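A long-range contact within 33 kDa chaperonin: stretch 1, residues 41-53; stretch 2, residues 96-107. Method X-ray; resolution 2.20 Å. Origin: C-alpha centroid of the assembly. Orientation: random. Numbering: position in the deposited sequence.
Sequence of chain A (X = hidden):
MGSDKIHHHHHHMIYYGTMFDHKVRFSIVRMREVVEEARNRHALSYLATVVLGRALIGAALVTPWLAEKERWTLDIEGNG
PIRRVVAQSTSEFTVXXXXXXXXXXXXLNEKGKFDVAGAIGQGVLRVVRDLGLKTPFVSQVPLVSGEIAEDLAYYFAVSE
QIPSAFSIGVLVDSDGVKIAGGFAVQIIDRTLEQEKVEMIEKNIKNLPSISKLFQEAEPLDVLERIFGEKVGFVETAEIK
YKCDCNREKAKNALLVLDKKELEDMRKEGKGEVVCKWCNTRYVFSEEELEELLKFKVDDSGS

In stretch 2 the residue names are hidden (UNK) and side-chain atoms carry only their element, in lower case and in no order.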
ATOM      1  N   ARG A  41     -15.048 -12.262 -23.470  1.00 30.89           N
ATOM      2  CA  ARG A  41     -13.589 -12.292 -23.725  1.00 30.89           C
ATOM      3  C   ARG A  41     -12.907 -13.363 -22.879  1.00 30.98           C
ATOM      4  O   ARG A  41     -12.162 -14.214 -23.373  1.00 31.57           O
ATOM      5  CB  ARG A  41     -12.982 -10.911 -23.475  1.00 32.06           C
ATOM      6  CG  ARG A  41     -13.274  -9.918 -24.598  1.00 31.88           C
ATOM      7  CD  ARG A  41     -12.613  -8.569 -24.374  1.00 29.82           C
ATOM      8  NE  ARG A  41     -12.694  -7.664 -25.525  1.00 29.92           N
ATOM      9  CZ  ARG A  41     -12.001  -7.782 -26.659  1.00 31.45           C
ATOM     10  NH1 ARG A  41     -11.146  -8.785 -26.868  1.00 35.56           N
ATOM     11  NH2 ARG A  41     -12.192  -6.901 -27.613  1.00 30.14           N
ATOM     12  N   HIS A  42     -13.262 -13.372 -21.602  1.00 31.19           N
ATOM     13  CA  HIS A  42     -12.694 -14.293 -20.613  1.00 29.90           C
ATOM     14  C   HIS A  42     -13.451 -15.588 -20.424  1.00 30.25           C
ATOM     15  O   HIS A  42     -13.022 -16.393 -19.636  1.00 30.65           O
ATOM     16  CB  HIS A  42     -12.654 -13.595 -19.258  1.00 29.00           C
ATOM     17  CG  HIS A  42     -11.673 -12.473 -19.182  1.00 27.68           C
ATOM     18  ND1 HIS A  42     -10.314 -12.650 -19.375  1.00 26.49           N
ATOM     19  CD2 HIS A  42     -11.850 -11.160 -18.875  1.00 32.66           C
ATOM     20  CE1 HIS A  42      -9.703 -11.491 -19.178  1.00 28.08           C
ATOM     21  NE2 HIS A  42     -10.609 -10.570 -18.879  1.00 31.07           N
ATOM     22  N   ALA A  43     -14.575 -15.762 -21.111  1.00 30.20           N
ATOM     23  CA  ALA A  43     -15.409 -16.946 -20.966  1.00 30.14           C
ATOM     24  C   ALA A  43     -15.689 -17.217 -19.484  1.00 30.15           C
ATOM     25  O   ALA A  43     -15.498 -18.341 -18.981  1.00 29.98           O
ATOM     26  CB  ALA A  43     -14.757 -18.175 -21.666  1.00 28.96           C
ATOM     27  N   LEU A  44     -16.147 -16.164 -18.801  1.00 30.12           N
ATOM     28  CA  LEU A  44     -16.428 -16.207 -17.365  1.00 30.41           C
ATOM     29  C   LEU A  44     -17.608 -17.105 -17.042  1.00 30.56           C
ATOM     30  O   LEU A  44     -18.594 -17.122 -17.734  1.00 33.00           O
ATOM     31  CB  LEU A  44     -16.718 -14.792 -16.814  1.00 31.47           C
ATOM     32  CG  LEU A  44     -15.625 -13.719 -16.962  1.00 30.18           C
ATOM     33  CD1 LEU A  44     -16.084 -12.474 -16.366  1.00 32.44           C
ATOM     34  CD2 LEU A  44     -14.280 -14.131 -16.331  1.00 27.90           C
ATOM     35  N   SER A  45     -17.504 -17.824 -15.939  1.00 30.15           N
ATOM     36  CA  SER A  45     -18.628 -18.513 -15.338  1.00 28.17           C
ATOM     37  C   SER A  45     -19.614 -17.476 -14.831  1.00 28.51           C
ATOM     38  O   SER A  45     -19.299 -16.272 -14.752  1.00 28.12           O
ATOM     39  CB  SER A  45     -18.108 -19.341 -14.166  1.00 28.14           C
ATOM     40  OG  SER A  45     -17.664 -18.489 -13.083  1.00 27.47           O
ATOM     41  N   TYR A  46     -20.799 -17.918 -14.445  1.00 29.06           N
ATOM     42  CA  TYR A  46     -21.776 -17.004 -13.842  1.00 29.51           C
ATOM     43  C   TYR A  46     -21.202 -16.306 -12.593  1.00 30.15           C
ATOM     44  O   TYR A  46     -21.250 -15.111 -12.443  1.00 29.79           O
ATOM     45  CB  TYR A  46     -23.083 -17.726 -13.506  1.00 30.21           C
ATOM     46  CG  TYR A  46     -23.829 -18.254 -14.707  1.00 26.93           C
ATOM     47  CD1 TYR A  46     -24.220 -17.398 -15.724  1.00 28.62           C
ATOM     48  CD2 TYR A  46     -24.128 -19.617 -14.837  1.00 32.15           C
ATOM     49  CE1 TYR A  46     -24.892 -17.848 -16.828  1.00 27.49           C
ATOM     50  CE2 TYR A  46     -24.825 -20.095 -15.934  1.00 29.57           C
ATOM     51  CZ  TYR A  46     -25.196 -19.203 -16.939  1.00 34.43           C
ATOM     52  OH  TYR A  46     -25.876 -19.616 -18.074  1.00 36.04           O
ATOM     53  N   LEU A  47     -20.615 -17.077 -11.707  1.00 31.03           N
ATOM     54  CA  LEU A  47     -20.116 -16.486 -10.503  1.00 31.98           C
ATOM     55  C   LEU A  47     -18.973 -15.460 -10.768  1.00 31.75           C
ATOM     56  O   LEU A  47     -18.929 -14.418 -10.170  1.00 31.71           O
ATOM     57  CB  LEU A  47     -19.668 -17.611  -9.555  1.00 32.09           C
ATOM     58  CG  LEU A  47     -18.926 -17.186  -8.308  1.00 31.76           C
ATOM     59  CD1 LEU A  47     -19.818 -16.262  -7.437  1.00 28.07           C
ATOM     60  CD2 LEU A  47     -18.440 -18.420  -7.557  1.00 30.11           C
ATOM     61  N   ALA A  48     -18.042 -15.814 -11.661  1.00 31.38           N
ATOM     62  CA  ALA A  48     -16.903 -14.973 -11.994  1.00 29.23           C
ATOM     63  C   ALA A  48     -17.362 -13.731 -12.742  1.00 30.24           C
ATOM     64  O   ALA A  48     -16.770 -12.678 -12.591  1.00 31.80           O
ATOM     65  CB  ALA A  48     -15.923 -15.734 -12.842  1.00 27.18           C
ATOM     66  N   THR A  49     -18.451 -13.855 -13.473  1.00 30.68           N
ATOM     67  CA  THR A  49     -19.117 -12.680 -14.092  1.00 31.23           C
ATOM     68  C   THR A  49     -19.552 -11.677 -13.007  1.00 32.77           C
ATOM     69  O   THR A  49     -19.327 -10.478 -13.110  1.00 31.81           O
ATOM     70  CB  THR A  49     -20.333 -13.134 -14.925  1.00 30.98           C
ATOM     71  OG1 THR A  49     -19.925 -14.003 -15.994  1.00 31.95           O
ATOM     72  CG2 THR A  49     -20.987 -11.940 -15.629  1.00 27.56           C
ATOM     73  N   VAL A  50     -20.151 -12.178 -11.926  1.00 34.26           N
ATOM     74  CA  VAL A  50     -20.696 -11.279 -10.920  1.00 34.10           C
ATOM     75  C   VAL A  50     -19.535 -10.646 -10.119  1.00 34.68           C
ATOM     76  O   VAL A  50     -19.548  -9.466  -9.816  1.00 35.79           O
ATOM     77  CB  VAL A  50     -21.719 -12.041 -10.022  1.00 34.34           C
ATOM     78  CG1 VAL A  50     -22.131 -11.205  -8.781  1.00 28.70           C
ATOM     79  CG2 VAL A  50     -22.952 -12.399 -10.824  1.00 32.94           C
ATOM     80  N   VAL A  51     -18.526 -11.453  -9.789  1.00 34.66           N
ATOM     81  CA  VAL A  51     -17.397 -10.974  -8.988  1.00 33.36           C
ATOM     82  C   VAL A  51     -16.590  -9.905  -9.743  1.00 33.01           C
ATOM     83  O   VAL A  51     -16.372  -8.803  -9.248  1.00 33.84           O
ATOM     84  CB  VAL A  51     -16.445 -12.144  -8.588  1.00 32.76           C
ATOM     85  CG1 VAL A  51     -15.263 -11.612  -7.751  1.00 31.53           C
ATOM     86  CG2 VAL A  51     -17.171 -13.177  -7.764  1.00 30.68           C
ATOM     87  N   LEU A  52     -16.137 -10.254 -10.939  1.00 32.80           N
ATOM     88  CA  LEU A  52     -15.473  -9.299 -11.811  1.00 32.07           C
ATOM     89  C   LEU A  52     -16.348  -8.089 -12.186  1.00 32.64           C
ATOM     90  O   LEU A  52     -15.862  -6.987 -12.227  1.00 33.62           O
ATOM     91  CB  LEU A  52     -14.907  -9.976 -13.038  1.00 31.82           C
ATOM     92  CG  LEU A  52     -14.028  -9.110 -13.982  1.00 31.35           C
ATOM     93  CD1 LEU A  52     -12.936  -8.344 -13.230  1.00 29.29           C
ATOM     94  CD2 LEU A  52     -13.387  -9.902 -15.103  1.00 27.96           C
ATOM     95  N   GLY A  53     -17.626  -8.326 -12.475  1.00 32.36           N
ATOM     96  CA  GLY A  53     -18.545  -7.267 -12.835  1.00 31.00           C
ATOM     97  C   GLY A  53     -18.652  -6.220 -11.732  1.00 31.62           C
ATOM     98  O   GLY A  53     -18.602  -5.026 -11.978  1.00 33.63           O
ATOM     99  N   UNK A  96     -10.799  -2.347 -17.848  1.00 31.62           N
ATOM    100  CA  UNK A  96     -10.437  -3.698 -18.176  1.00 32.07           C
ATOM    101  C   UNK A  96     -10.186  -4.421 -16.860  1.00 31.46           C
ATOM    102  O   UNK A  96     -10.053  -3.796 -15.828  1.00 32.11           O
ATOM    103  n   UNK A  96      -4.076  -3.258 -20.432  1.00 31.64           N
ATOM    104  n   UNK A  96      -5.561  -2.618 -18.791  1.00 26.63           N
ATOM    105  c   UNK A  96      -7.959  -3.028 -18.509  1.00 32.05           C
ATOM    106  c   UNK A  96      -9.211  -3.739 -19.088  1.00 33.03           C
ATOM    107  c   UNK A  96      -4.344  -2.622 -19.288  1.00 33.01           C
ATOM    108  n   UNK A  96      -3.361  -2.028 -18.597  1.00 27.78           N
ATOM    109  c   UNK A  96      -6.733  -3.194 -19.396  1.00 32.12           C
ATOM    110  N   UNK A  97     -10.103  -5.728 -16.922  1.00 29.02           N
ATOM    111  CA  UNK A  97     -10.139  -6.549 -15.719  1.00 30.32           C
ATOM    112  C   UNK A  97     -10.024  -8.037 -15.968  1.00 30.03           C
ATOM    113  O   UNK A  97     -10.116  -8.481 -17.105  1.00 32.06           O
ATOM    114  N   UNK A  98      -9.790  -8.797 -14.907  1.00 31.15           N
ATOM    115  CA  UNK A  98      -9.599 -10.253 -14.978  1.00 31.35           C
ATOM    116  C   UNK A  98      -9.694 -10.864 -13.561  1.00 32.34           C
ATOM    117  O   UNK A  98      -9.596 -10.145 -12.546  1.00 32.28           O
ATOM    118  c   UNK A  98      -5.211 -10.764 -13.223  1.00 34.89           C
ATOM    119  c   UNK A  98      -5.225  -8.617 -14.305  1.00 33.50           C
ATOM    120  c   UNK A  98      -6.375 -11.114 -13.953  1.00 35.82           C
ATOM    121  o   UNK A  98      -3.488  -9.128 -12.754  1.00 35.85           O
ATOM    122  c   UNK A  98      -6.392  -8.986 -15.028  1.00 31.05           C
ATOM    123  c   UNK A  98      -8.266 -10.605 -15.629  1.00 31.54           C
ATOM    124  c   UNK A  98      -6.995 -10.209 -14.841  1.00 32.50           C
ATOM    125  c   UNK A  98      -4.657  -9.495 -13.405  1.00 33.62           C
ATOM    126  N   UNK A  99      -9.901 -12.181 -13.512  1.00 30.96           N
ATOM    127  CA  UNK A  99      -9.896 -12.923 -12.262  1.00 30.52           C
ATOM    128  C   UNK A  99      -8.922 -14.047 -12.431  1.00 31.75           C
ATOM    129  O   UNK A  99      -8.654 -14.463 -13.558  1.00 31.89           O
ATOM    130  c   UNK A  99     -11.247 -13.500 -11.860  1.00 30.30           C
ATOM    131  c   UNK A  99     -12.260 -12.429 -11.660  1.00 29.01           C
ATOM    132  c   UNK A  99     -11.770 -14.518 -12.886  1.00 26.18           C
ATOM    133  N   UNK A 100      -8.379 -14.545 -11.317  1.00 32.24           N
ATOM    134  CA  UNK A 100      -7.392 -15.624 -11.396  1.00 33.07           C
ATOM    135  C   UNK A 100      -8.039 -16.938 -11.840  1.00 33.37           C
ATOM    136  O   UNK A 100      -7.424 -17.694 -12.604  1.00 33.61           O
ATOM    137  c   UNK A 100      -6.660 -15.789 -10.070  1.00 34.59           C
ATOM    138  N   UNK A 101      -9.307 -17.145 -11.445  1.00 32.51           N
ATOM    139  CA  UNK A 101     -10.048 -18.353 -11.740  1.00 32.84           C
ATOM    140  C   UNK A 101     -11.376 -18.079 -12.424  1.00 31.89           C
ATOM    141  O   UNK A 101     -12.399 -18.032 -11.775  1.00 29.93           O
ATOM    142  c   UNK A 101     -11.046 -20.548 -10.751  1.00 39.42           C
ATOM    143  c   UNK A 101     -10.239 -19.225 -10.472  1.00 34.36           C
ATOM    144  o   UNK A 101     -11.222 -20.962 -11.908  1.00 43.89           O
ATOM    145  n   UNK A 101     -11.536 -21.191  -9.680  1.00 42.69           N
ATOM    146  N   UNK A 102     -11.341 -17.900 -13.747  1.00 31.74           N
ATOM    147  CA  UNK A 102     -12.527 -17.555 -14.521  1.00 32.36           C
ATOM    148  C   UNK A 102     -13.667 -18.581 -14.504  1.00 31.44           C
ATOM    149  O   UNK A 102     -14.783 -18.229 -14.839  1.00 31.61           O
ATOM    150  c   UNK A 102     -10.625 -17.895 -16.030  1.00 32.07           C
ATOM    151  c   UNK A 102     -10.137 -18.010 -14.593  1.00 31.79           C
ATOM    152  c   UNK A 102     -11.996 -17.397 -15.985  1.00 32.98           C
ATOM    153  N   UNK A 103     -13.372 -19.836 -14.167  1.00 30.62           N
ATOM    154  CA  UNK A 103     -14.361 -20.933 -14.180  1.00 31.26           C
ATOM    155  C   UNK A 103     -14.927 -21.249 -12.779  1.00 31.69           C
ATOM    156  O   UNK A 103     -15.621 -22.231 -12.602  1.00 32.73           O
ATOM    157  c   UNK A 103     -13.887 -20.965 -17.023  1.00 40.71           C
ATOM    158  c   UNK A 103     -13.711 -22.204 -14.761  1.00 30.95           C
ATOM    159  c   UNK A 103     -13.539 -22.242 -16.258  1.00 33.83           C
ATOM    160  n   UNK A 103     -15.046 -21.515 -19.190  1.00 41.77           N
ATOM    161  c   UNK A 103     -13.760 -21.130 -18.580  1.00 43.14           C
ATOM    162  N   UNK A 104     -14.603 -20.432 -11.792  1.00 31.93           N
ATOM    163  CA  UNK A 104     -15.013 -20.698 -10.424  1.00 32.30           C
ATOM    164  C   UNK A 104     -16.545 -20.870 -10.315  1.00 31.84           C
ATOM    165  O   UNK A 104     -17.322 -20.111 -10.926  1.00 30.52           O
ATOM    166  c   UNK A 104     -14.552 -19.544  -9.479  1.00 32.06           C
ATOM    167  c   UNK A 104     -14.776 -19.948  -8.016  1.00 34.49           C
ATOM    168  c   UNK A 104     -15.276 -18.260  -9.798  1.00 32.30           C
ATOM    169  N   UNK A 105     -16.949 -21.879  -9.538  1.00 31.65           N
ATOM    170  CA  UNK A 105     -18.337 -22.135  -9.189  1.00 32.85           C
ATOM    171  C   UNK A 105     -18.432 -22.414  -7.696  1.00 32.21           C
ATOM    172  O   UNK A 105     -17.538 -22.987  -7.106  1.00 32.90           O
ATOM    173  c   UNK A 105     -18.920 -23.330 -11.400  1.00 39.02           C
ATOM    174  o   UNK A 105     -19.620 -25.693 -11.256  1.00 44.87           O
ATOM    175  c   UNK A 105     -19.397 -24.687 -11.996  1.00 40.98           C
ATOM    176  o   UNK A 105     -19.537 -24.752 -13.224  1.00 46.89           O
ATOM    177  c   UNK A 105     -18.851 -23.377  -9.885  1.00 33.57           C
ATOM    178  N   UNK A 106     -19.560 -22.074  -7.111  1.00 31.37           N
ATOM    179  CA  UNK A 106     -19.849 -22.335  -5.693  1.00 29.54           C
ATOM    180  C   UNK A 106     -21.379 -22.450  -5.577  1.00 29.04           C
ATOM    181  O   UNK A 106     -22.094 -21.950  -6.464  1.00 28.95           O
ATOM    182  c   UNK A 106     -19.423 -21.100  -4.870  1.00 30.06           C
ATOM    183  c   UNK A 106     -17.809 -19.712  -3.577  1.00 28.67           C
ATOM    184  c   UNK A 106     -17.965 -20.954  -4.435  1.00 27.39           C
ATOM    185  c   UNK A 106     -17.594 -22.182  -3.656  1.00 26.59           C
ATOM    186  N   UNK A 107     -21.896 -23.073  -4.520  1.00 27.08           N
ATOM    187  CA  UNK A 107     -23.321 -23.004  -4.238  1.00 25.85           C
ATOM    188  C   UNK A 107     -23.745 -21.545  -4.049  1.00 25.11           C
ATOM    189  O   UNK A 107     -22.924 -20.672  -3.715  1.00 24.39           O
ATOM    190  c   UNK A 107     -21.170 -23.874  -3.504  1.00 27.39           C
ATOM    191  c   UNK A 107     -23.443 -23.747  -2.895  1.00 26.07           C
ATOM    192  c   UNK A 107     -22.223 -24.752  -2.914  1.00 24.56           C
TER
HETATM  193  O   HOH W   1     -20.680 -19.915 -11.595  1.00 36.38           O

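Position 96 carries three carbons, a nitrogen, then a carbon bearing two more nitrogens. Its nearest side-chain atom to stretch 1, CB, is 7.0 Å from His 42 NE2, and the end of this guanidinium chain leads away: Arg 96.

Position 97 has no side-chain atoms, so it is Gly 97. Its O accepts a hydrogen bond from His 42 NE2 (2.8 Å), at the edge of the imidazole. An ideal CB would sit a tight 3.1 Å from Leu 52 CD1.

Position 98 shows one carbon, then a six-carbon ring bearing an oxygen. Its CB lies 3.9 Å from His 42 CE1, although the CA-to-CB bond points away overall: Tyr 98.

At position 99 one carbon carries two others, and the CA-to-CB bond points toward the helix. The three-carbon fork is Val 99; its CG1 is 3.9 Å from Leu 52 CB.

Position 100 has a single carbon, out of reach of stretch 1: Ala 100.

Position 101 has two carbons, the second carrying one oxygen and one nitrogen. The amide identifies Asn 101, whose O accepts from N of position 104 (3.3 Å), closing a type I turn.

At position 102 three carbons close a ring onto the backbone N, giving Pro 102. Its CB is 4.0 Å from Leu 44 CD2, and its O receives Ser 45 N at 3.0 Å.

Position 103 is four carbons in a row ending in nitrogen, Lys 103. Its CA-to-CB bond points away, yet NZ comes 3.2 Å from Ala 43 O, a weak hydrogen bond.

Position 104 has one carbon carrying two: Val 104. Its CG1 lies 3.9 Å from Leu 47 CD2 and 4.0 Å from Ala 48 CB.

Position 105 has three carbons, the third carrying two oxygens. The carboxylate marks Glu 105, whose CA-to-CB bond points away from stretch 1.

Position 106 has four carbons forked at the second, hence Leu 106, with CB 3.9 Å from Leu 47 CD2.

Position 107 closes three carbons onto its N, beyond contact: Pro 107.

The contact, burying 632 Å², joins polar anchors to apolar packing. Ser 45 links the two: its OG donates to Val 104 O (2.7 Å) while accepting from Ala 48 N (3.1 Å), so the hydroxyl that caps the helix also ties its start to the turn. Leu 47, Ala 48 and Leu 52 direct their CB atoms toward stretch 2, packing its valines against the helix.

Stretch 2 (96-107) RGYVANPKVELP
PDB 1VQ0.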